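Local atomic coordinates of afamin (Homo sapiens, PDB entry 6FAK), a protein that carries hydrophobic molecules in body fluids, binds vitamin E and keeps lipidated Wnt proteins soluble and active. Residues Thr14-Ile28 / Gly251-Val263. Residues are numbered along the deposited sequence; the frame is centred on the assembly and turned at random.
Sequences TQKFIEDNIEYITII and GDVVQCIRDTSKV
Ile-257 reaches tip to tip against Ile-25, its CD1 lying 3.9 Å from Ile-25 CD1. The Ile-257 and Ile-18 side chains run past each other in opposite directions, with Ile-257 CG2, anti to the backbone N, 4.0 Å from Ile-18 CG1 and obliquely up to the Phe-17 ring. This apolar seam joins the first albumin domain, through helices 13-20 and 22-33, to helix 253-268 of the second, within the region that forms the pocket for hydrophobic ligands; segments 14-20 and 253-263 run roughly antiparallel (149° between their directions). Toward the start of helix 253-268, Val-253, in one of its two conformers, lies beside Ile-25 CG2 and Ile-28 CG2. Arg-258 crosses Ile-18 at about a right angle, its CG 3.8 Å from Ile-18 CD1. Extended from CG to NE, it brings its guanidinium alongside the Gln-15 amide, with Val-254 CG1 over one face. Arg-258 NH2 donates to an in-plane lone pair of Gln-15 OE1 (3.2 Å), a bent bond (142°) with OE1 tilted out of the guanidinium plane, and a water accepts from NE and donates to the same oxygen. A leucine in place of Arg-258 would probably leave Gln-15 OE1 without its direct donor and the water without its NE anchor. Beyond, Thr-14 OG1 and Ser-261 OG share a 2.6 Å hydrogen bond. Here an apolar core is edged by an arginine-amide bond and a hydroxyl pair; no salt bridge crosses.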
ATOM      1  N   THR A  14      -4.316 -12.664 -23.856  1.00 52.70           N
ATOM      2  CA  THR A  14      -3.366 -11.823 -23.112  1.00 49.07           C
ATOM      3  C   THR A  14      -2.401 -11.087 -24.048  1.00 47.09           C
ATOM      4  O   THR A  14      -2.217  -9.889 -23.895  1.00 45.75           O
ATOM      5  CB  THR A  14      -2.566 -12.650 -22.070  1.00 50.67           C
ATOM      6  OG1 THR A  14      -3.478 -13.312 -21.183  1.00 46.39           O
ATOM      7  CG2 THR A  14      -1.611 -11.739 -21.230  1.00 48.39           C
ATOM      8  N   GLN A  15      -1.792 -11.809 -24.995  1.00 47.95           N
ATOM      9  CA  GLN A  15      -0.902 -11.212 -26.006  1.00 49.88           C
ATOM     10  C   GLN A  15      -1.643 -10.194 -26.865  1.00 52.22           C
ATOM     11  O   GLN A  15      -1.080  -9.163 -27.253  1.00 53.87           O
ATOM     12  CB  GLN A  15      -0.287 -12.297 -26.907  1.00 54.28           C
ATOM     13  CG  GLN A  15       0.793 -11.832 -27.886  1.00 58.02           C
ATOM     14  CD  GLN A  15       1.984 -11.152 -27.216  1.00 57.83           C
ATOM     15  OE1 GLN A  15       2.296 -11.446 -26.064  1.00 57.09           O
ATOM     16  NE2 GLN A  15       2.640 -10.215 -27.932  1.00 53.37           N
ATOM     17  N   LYS A  16      -2.915 -10.466 -27.133  1.00 52.88           N
ATOM     18  CA  LYS A  16      -3.728  -9.518 -27.868  1.00 54.34           C
ATOM     19  C   LYS A  16      -3.987  -8.298 -27.036  1.00 47.89           C
ATOM     20  O   LYS A  16      -3.845  -7.207 -27.533  1.00 46.00           O
ATOM     21  CB  LYS A  16      -5.059 -10.121 -28.357  1.00 61.53           C
ATOM     22  CG  LYS A  16      -5.057 -10.472 -29.838  1.00 74.04           C
ATOM     23  CD  LYS A  16      -4.124 -11.637 -30.188  1.00 83.59           C
ATOM     24  CE  LYS A  16      -2.781 -11.205 -30.767  1.00 89.15           C
ATOM     25  NZ  LYS A  16      -2.910 -10.418 -32.031  1.00 91.19           N
ATOM     26  N   PHE A  17      -4.412  -8.479 -25.788  1.00 46.39           N
ATOM     27  CA  PHE A  17      -4.603  -7.341 -24.885  1.00 46.09           C
ATOM     28  C   PHE A  17      -3.341  -6.437 -24.828  1.00 43.90           C
ATOM     29  O   PHE A  17      -3.452  -5.211 -24.904  1.00 43.87           O
ATOM     30  CB  PHE A  17      -4.994  -7.807 -23.486  1.00 46.37           C
ATOM     31  CG  PHE A  17      -5.189  -6.680 -22.503  1.00 45.18           C
ATOM     32  CD1 PHE A  17      -6.432  -6.078 -22.362  1.00 45.24           C
ATOM     33  CD2 PHE A  17      -4.129  -6.208 -21.732  1.00 45.61           C
ATOM     34  CE1 PHE A  17      -6.617  -5.032 -21.467  1.00 44.86           C
ATOM     35  CE2 PHE A  17      -4.313  -5.158 -20.839  1.00 43.75           C
ATOM     36  CZ  PHE A  17      -5.558  -4.567 -20.709  1.00 45.38           C
ATOM     37  N   ILE A  18      -2.166  -7.045 -24.697  1.00 45.14           N
ATOM     38  CA  ILE A  18      -0.893  -6.293 -24.593  1.00 47.31           C
ATOM     39  C   ILE A  18      -0.551  -5.543 -25.874  1.00 52.69           C
ATOM     40  O   ILE A  18      -0.189  -4.348 -25.818  1.00 53.55           O
ATOM     41  CB  ILE A  18       0.283  -7.206 -24.201  1.00 46.69           C
ATOM     42  CG1 ILE A  18       0.124  -7.638 -22.741  1.00 45.84           C
ATOM     43  CG2 ILE A  18       1.626  -6.491 -24.356  1.00 47.30           C
ATOM     44  CD1 ILE A  18       0.945  -8.857 -22.392  1.00 45.41           C
ATOM     45  N   GLU A  19      -0.654  -6.238 -27.008  1.00 54.71           N
ATOM     46  CA  GLU A  19      -0.440  -5.622 -28.337  1.00 56.83           C
ATOM     47  C   GLU A  19      -1.380  -4.440 -28.547  1.00 57.27           C
ATOM     48  O   GLU A  19      -0.950  -3.362 -28.947  1.00 58.46           O
ATOM     49  CB  GLU A  19      -0.683  -6.639 -29.453  1.00 63.39           C
ATOM     50  CG  GLU A  19       0.423  -7.662 -29.670  1.00 67.27           C
ATOM     51  CD  GLU A  19       0.105  -8.633 -30.801  1.00 74.51           C
ATOM     52  OE1 GLU A  19      -1.049  -8.641 -31.301  1.00 74.85           O
ATOM     53  OE2 GLU A  19       1.019  -9.387 -31.205  1.00 83.06           O
ATOM     54  N   ASP A  20      -2.667  -4.666 -28.278  1.00 55.75           N
ATOM     55  CA  ASP A  20      -3.690  -3.625 -28.338  1.00 56.35           C
ATOM     56  C   ASP A  20      -3.427  -2.423 -27.450  1.00 60.13           C
ATOM     57  O   ASP A  20      -3.661  -1.306 -27.890  1.00 59.70           O
ATOM     58  CB  ASP A  20      -5.066  -4.191 -27.963  1.00 62.14           C
ATOM     59  CG  ASP A  20      -5.744  -4.929 -29.118  1.00 66.80           C
ATOM     60  OD1 ASP A  20      -5.111  -5.086 -30.192  1.00 62.21           O
ATOM     61  OD2 ASP A  20      -6.919  -5.343 -28.934  1.00 69.81           O
ATOM     62  N   ASN A  21      -2.954  -2.648 -26.211  1.00 57.35           N
ATOM     63  CA  ASN A  21      -2.757  -1.564 -25.219  1.00 52.38           C
ATOM     64  C   ASN A  21      -1.287  -1.095 -25.056  1.00 46.74           C
ATOM     65  O   ASN A  21      -0.942  -0.466 -24.077  1.00 40.96           O
ATOM     66  CB  ASN A  21      -3.356  -1.998 -23.871  1.00 53.92           C
ATOM     67  CG  ASN A  21      -4.867  -2.179 -23.941  1.00 60.48           C
ATOM     68  OD1 ASN A  21      -5.622  -1.198 -23.966  1.00 64.65           O
ATOM     69  ND2 ASN A  21      -5.317  -3.433 -23.988  1.00 57.01           N
ATOM     70  N   ILE A  22      -0.455  -1.390 -26.049  1.00 47.51           N
ATOM     71  CA  ILE A  22       0.981  -1.142 -26.017  1.00 48.45           C
ATOM     72  C   ILE A  22       1.372   0.320 -25.725  1.00 45.52           C
ATOM     73  O   ILE A  22       2.405   0.578 -25.077  1.00 44.49           O
ATOM     74  CB  ILE A  22       1.627  -1.613 -27.335  1.00 54.10           C
ATOM     75  CG1 ILE A  22       3.152  -1.737 -27.215  1.00 53.90           C
ATOM     76  CG2 ILE A  22       1.244  -0.690 -28.488  1.00 54.91           C
ATOM     77  CD1 ILE A  22       3.617  -2.779 -26.224  1.00 54.91           C
ATOM     78  N   GLU A  23       0.553   1.254 -26.195  1.00 43.69           N
ATOM     79  CA  GLU A  23       0.760   2.666 -25.959  1.00 44.45           C
ATOM     80  C   GLU A  23       0.598   2.965 -24.457  1.00 40.40           C
ATOM     81  O   GLU A  23       1.497   3.528 -23.831  1.00 41.17           O
ATOM     82  CB  GLU A  23      -0.189   3.518 -26.837  1.00 50.99           C
ATOM     83  CG  GLU A  23      -0.197   5.013 -26.511  1.00 58.58           C
ATOM     84  CD  GLU A  23      -0.944   5.868 -27.550  1.00 66.45           C
ATOM     85  OE1 GLU A  23      -2.199   5.909 -27.526  1.00 65.57           O
ATOM     86  OE2 GLU A  23      -0.271   6.532 -28.369  1.00 69.99           O
ATOM     87  N   TYR A  24      -0.514   2.523 -23.889  1.00 37.50           N
ATOM     88  CA  TYR A  24      -0.810   2.719 -22.476  1.00 37.56           C
ATOM     89  C   TYR A  24       0.218   2.052 -21.528  1.00 33.06           C
ATOM     90  O   TYR A  24       0.642   2.626 -20.530  1.00 30.58           O
ATOM     91  CB  TYR A  24      -2.229   2.221 -22.158  1.00 44.71           C
ATOM     92  CG  TYR A  24      -3.300   2.840 -23.040  1.00 54.86           C
ATOM     93  CD1 TYR A  24      -3.563   4.213 -23.000  1.00 63.42           C
ATOM     94  CD2 TYR A  24      -4.035   2.053 -23.947  1.00 62.27           C
ATOM     95  CE1 TYR A  24      -4.532   4.783 -23.832  1.00 68.42           C
ATOM     96  CE2 TYR A  24      -5.014   2.612 -24.761  1.00 67.02           C
ATOM     97  CZ  TYR A  24      -5.265   3.975 -24.695  1.00 69.63           C
ATOM     98  OH  TYR A  24      -6.230   4.533 -25.510  1.00 77.24           O
ATOM     99  N   ILE A  25       0.551   0.820 -21.854  1.00 31.81           N
ATOM    100  CA  ILE A  25       1.550   0.010 -21.164  1.00 32.30           C
ATOM    101  C   ILE A  25       2.918   0.690 -21.143  1.00 30.84           C
ATOM    102  O   ILE A  25       3.604   0.710 -20.095  1.00 29.81           O
ATOM    103  CB  ILE A  25       1.627  -1.380 -21.839  1.00 34.04           C
ATOM    104  CG1 ILE A  25       0.351  -2.180 -21.517  1.00 36.24           C
ATOM    105  CG2 ILE A  25       2.859  -2.155 -21.451  1.00 34.94           C
ATOM    106  CD1 ILE A  25       0.257  -3.446 -22.350  1.00 38.71           C
ATOM    107  N   THR A  26       3.330   1.216 -22.284  1.00 30.11           N
ATOM    108  CA  THR A  26       4.626   1.848 -22.394  1.00 30.43           C
ATOM    109  C   THR A  26       4.742   3.134 -21.523  1.00 29.18           C
ATOM    110  O   THR A  26       5.777   3.391 -20.892  1.00 27.77           O
ATOM    111  CB  THR A  26       4.935   2.183 -23.878  1.00 32.72           C
ATOM    112  OG1 THR A  26       4.979   0.963 -24.631  1.00 35.60           O
ATOM    113  CG2 THR A  26       6.279   2.840 -24.002  1.00 33.11           C
ATOM    114  N   ILE A  27       3.686   3.937 -21.562  1.00 28.94           N
ATOM    115  CA  ILE A  27       3.564   5.162 -20.756  1.00 29.07           C
ATOM    116  C   ILE A  27       3.673   4.821 -19.280  1.00 27.46           C
ATOM    117  O   ILE A  27       4.446   5.462 -18.541  1.00 26.55           O
ATOM    118  CB  ILE A  27       2.243   5.899 -21.075  1.00 30.81           C
ATOM    119  CG1 ILE A  27       2.373   6.559 -22.434  1.00 33.13           C
ATOM    120  CG2 ILE A  27       1.920   6.961 -20.022  1.00 31.99           C
ATOM    121  CD1 ILE A  27       1.063   7.155 -22.958  1.00 35.00           C
ATOM    122  N   ILE A  28       2.921   3.791 -18.852  1.00 26.83           N
ATOM    123  CA  ILE A  28       2.944   3.401 -17.441  1.00 26.05           C
ATOM    124  C   ILE A  28       4.399   3.027 -17.050  1.00 25.37           C
ATOM    125  O   ILE A  28       4.929   3.568 -16.091  1.00 24.77           O
ATOM    126  CB  ILE A  28       2.052   2.200 -17.130  1.00 26.24           C
ATOM    127  CG1 ILE A  28       0.560   2.577 -17.270  1.00 26.90           C
ATOM    128  CG2 ILE A  28       2.302   1.693 -15.713  1.00 25.64           C
ATOM    129  CD1 ILE A  28      -0.416   1.444 -17.073  1.00 27.71           C
ATOM    130  N   GLY A 251       8.527  -3.895 -11.448  1.00 25.07           N
ATOM    131  CA  GLY A 251       8.055  -2.880 -12.332  1.00 25.18           C
ATOM    132  C   GLY A 251       7.982  -3.302 -13.796  1.00 25.65           C
ATOM    133  O   GLY A 251       7.777  -2.471 -14.633  1.00 25.55           O
ATOM    134  N   ASP A 252       8.134  -4.593 -14.080  1.00 26.19           N
ATOM    135  CA  ASP A 252       8.097  -5.095 -15.424  1.00 27.19           C
ATOM    136  C   ASP A 252       6.599  -5.191 -15.834  1.00 27.16           C
ATOM    137  O   ASP A 252       5.925  -6.196 -15.556  1.00 27.18           O
ATOM    138  CB  ASP A 252       8.820  -6.441 -15.477  1.00 28.28           C
ATOM    139  CG  ASP A 252       8.894  -7.011 -16.897  1.00 29.73           C
ATOM    140  OD1 ASP A 252       8.081  -6.651 -17.790  1.00 29.55           O
ATOM    141  OD2 ASP A 252       9.786  -7.834 -17.077  1.00 33.37           O
ATOM    142  N   VAL A 253       6.105  -4.158 -16.493  0.51 27.07           N
ATOM    143  CA  VAL A 253       4.647  -4.025 -16.755  0.51 27.45           C
ATOM    144  C   VAL A 253       4.071  -5.152 -17.621  0.51 27.91           C
ATOM    145  O   VAL A 253       3.022  -5.701 -17.298  0.51 27.76           O
ATOM    146  CB  VAL A 253       4.267  -2.641 -17.311  0.51 27.60           C
ATOM    147  CG1 VAL A 253       4.622  -1.551 -16.314  0.51 27.24           C
ATOM    148  CG2 VAL A 253       4.939  -2.370 -18.661  0.51 28.25           C
ATOM    149  N   VAL A 254       4.788  -5.516 -18.684  1.00 28.56           N
ATOM    150  CA  VAL A 254       4.394  -6.643 -19.553  1.00 29.66           C
ATOM    151  C   VAL A 254       4.344  -7.994 -18.816  1.00 29.88           C
ATOM    152  O   VAL A 254       3.341  -8.703 -18.873  1.00 30.14           O
ATOM    153  CB  VAL A 254       5.310  -6.733 -20.814  1.00 30.44           C
ATOM    154  CG1 VAL A 254       4.966  -7.950 -21.653  1.00 31.78           C
ATOM    155  CG2 VAL A 254       5.165  -5.469 -21.643  1.00 31.17           C
ATOM    156  N   GLN A 255       5.416  -8.330 -18.113  1.00 29.30           N
ATOM    157  CA  GLN A 255       5.449  -9.566 -17.345  1.00 30.22           C
ATOM    158  C   GLN A 255       4.373  -9.595 -16.250  1.00 29.01           C
ATOM    159  O   GLN A 255       3.797 -10.648 -15.940  1.00 28.37           O
ATOM    160  CB  GLN A 255       6.825  -9.768 -16.701  1.00 31.81           C
ATOM    161  CG  GLN A 255       7.077 -11.193 -16.229  1.00 36.56           C
ATOM    162  CD  GLN A 255       7.019 -12.195 -17.398  1.00 40.77           C
ATOM    163  OE1 GLN A 255       7.361 -11.871 -18.538  1.00 42.45           O
ATOM    164  NE2 GLN A 255       6.506 -13.362 -17.127  1.00 41.71           N
ATOM    165  N   CYS A 256       4.148  -8.449 -15.633  1.00 28.03           N
ATOM    166  CA  CYS A 256       3.116  -8.308 -14.624  1.00 28.30           C
ATOM    167  C   CYS A 256       1.742  -8.672 -15.180  1.00 28.36           C
ATOM    168  O   CYS A 256       1.011  -9.466 -14.563  1.00 27.66           O
ATOM    169  CB  CYS A 256       3.135  -6.884 -14.038  1.00 28.40           C
ATOM    170  SG  CYS A 256       2.012  -6.526 -12.668  1.00 28.09           S
ATOM    171  N   ILE A 257       1.396  -8.070 -16.322  1.00 28.89           N
ATOM    172  CA  ILE A 257       0.112  -8.342 -16.991  1.00 30.35           C
ATOM    173  C   ILE A 257      -0.007  -9.829 -17.339  1.00 30.19           C
ATOM    174  O   ILE A 257      -1.005 -10.440 -16.984  1.00 29.63           O
ATOM    175  CB  ILE A 257      -0.141  -7.403 -18.227  1.00 31.12           C
ATOM    176  CG1 ILE A 257      -0.425  -5.985 -17.768  1.00 31.42           C
ATOM    177  CG2 ILE A 257      -1.325  -7.876 -19.053  1.00 32.44           C
ATOM    178  CD1 ILE A 257      -0.158  -4.909 -18.801  1.00 32.25           C
ATOM    179  N   ARG A 258       1.027 -10.383 -17.970  1.00 31.26           N
ATOM    180  CA  ARG A 258       1.093 -11.821 -18.305  1.00 33.51           C
ATOM    181  C   ARG A 258       0.950 -12.731 -17.107  1.00 33.66           C
ATOM    182  O   ARG A 258       0.210 -13.692 -17.165  1.00 33.09           O
ATOM    183  CB  ARG A 258       2.428 -12.194 -18.986  1.00 35.86           C
ATOM    184  CG  ARG A 258       2.529 -11.706 -20.426  1.00 38.81           C
ATOM    185  CD  ARG A 258       3.805 -12.171 -21.128  1.00 41.86           C
ATOM    186  NE  ARG A 258       3.904 -11.585 -22.471  1.00 44.94           N
ATOM    187  CZ  ARG A 258       5.023 -11.353 -23.170  1.00 46.62           C
ATOM    188  NH1 ARG A 258       6.223 -11.644 -22.668  1.00 45.04           N
ATOM    189  NH2 ARG A 258       4.942 -10.814 -24.367  1.00 49.15           N
ATOM    190  N   ASP A 259       1.703 -12.477 -16.048  1.00 32.52           N
ATOM    191  CA  ASP A 259       1.608 -13.308 -14.838  1.00 33.15           C
ATOM    192  C   ASP A 259       0.284 -13.134 -14.114  1.00 31.61           C
ATOM    193  O   ASP A 259      -0.202 -14.100 -13.538  1.00 30.68           O
ATOM    194  CB  ASP A 259       2.780 -13.089 -13.855  1.00 36.20           C
ATOM    195  CG  ASP A 259       4.114 -13.503 -14.426  1.00 41.73           C
ATOM    196  OD1 ASP A 259       4.102 -14.199 -15.439  1.00 44.31           O
ATOM    197  OD2 ASP A 259       5.181 -13.138 -13.869  1.00 47.53           O
ATOM    198  N   THR A 260      -0.284 -11.921 -14.086  1.00 31.20           N
ATOM    199  CA  THR A 260      -1.598 -11.717 -13.496  1.00 31.48           C
ATOM    200  C   THR A 260      -2.657 -12.548 -14.278  1.00 33.22           C
ATOM    201  O   THR A 260      -3.437 -13.274 -13.682  1.00 32.32           O
ATOM    202  CB  THR A 260      -1.971 -10.223 -13.490  1.00 31.22           C
ATOM    203  OG1 THR A 260      -1.041  -9.495 -12.667  1.00 29.80           O
ATOM    204  CG2 THR A 260      -3.404  -9.984 -12.952  1.00 31.86           C
ATOM    205  N   SER A 261      -2.612 -12.481 -15.603  1.00 35.30           N
ATOM    206  CA  SER A 261      -3.515 -13.265 -16.431  1.00 39.57           C
ATOM    207  C   SER A 261      -3.355 -14.787 -16.183  1.00 38.74           C
ATOM    208  O   SER A 261      -4.338 -15.521 -16.059  1.00 39.47           O
ATOM    209  CB  SER A 261      -3.325 -12.914 -17.905  1.00 42.03           C
ATOM    210  OG  SER A 261      -4.009 -13.841 -18.702  1.00 46.82           O
ATOM    211  N   LYS A 262      -2.129 -15.250 -16.050  1.00 39.64           N
ATOM    212  CA  LYS A 262      -1.889 -16.651 -15.672  1.00 40.29           C
ATOM    213  C   LYS A 262      -2.565 -17.040 -14.335  1.00 38.58           C
ATOM    214  O   LYS A 262      -3.188 -18.093 -14.240  1.00 38.78           O
ATOM    215  CB  LYS A 262      -0.388 -16.926 -15.602  1.00 43.45           C
ATOM    216  CG  LYS A 262      -0.002 -18.395 -15.382  1.00 48.70           C
ATOM    217  CD  LYS A 262       1.504 -18.586 -15.498  1.00 54.41           C
ATOM    218  CE  LYS A 262       1.884 -20.060 -15.545  1.00 63.10           C
ATOM    219  NZ  LYS A 262       3.361 -20.293 -15.408  1.00 68.47           N
ATOM    220  N   VAL A 263      -2.414 -16.218 -13.296  1.00 34.50           N
ATOM    221  CA  VAL A 263      -3.022 -16.488 -12.010  1.00 34.85           C
ATOM    222  C   VAL A 263      -4.582 -16.599 -12.155  1.00 38.05           C
ATOM    223  O   VAL A 263      -5.200 -17.582 -11.678  1.00 35.11           O
ATOM    224  CB  VAL A 263      -2.589 -15.450 -10.944  1.00 34.64           C
ATOM    225  CG1 VAL A 263      -3.447 -15.498  -9.705  1.00 33.93           C
ATOM    226  CG2 VAL A 263      -1.116 -15.632 -10.545  1.00 35.38           C
TER
HETATM  227  O   HOH W   1       1.470 -12.070 -23.617  1.00 53.15           O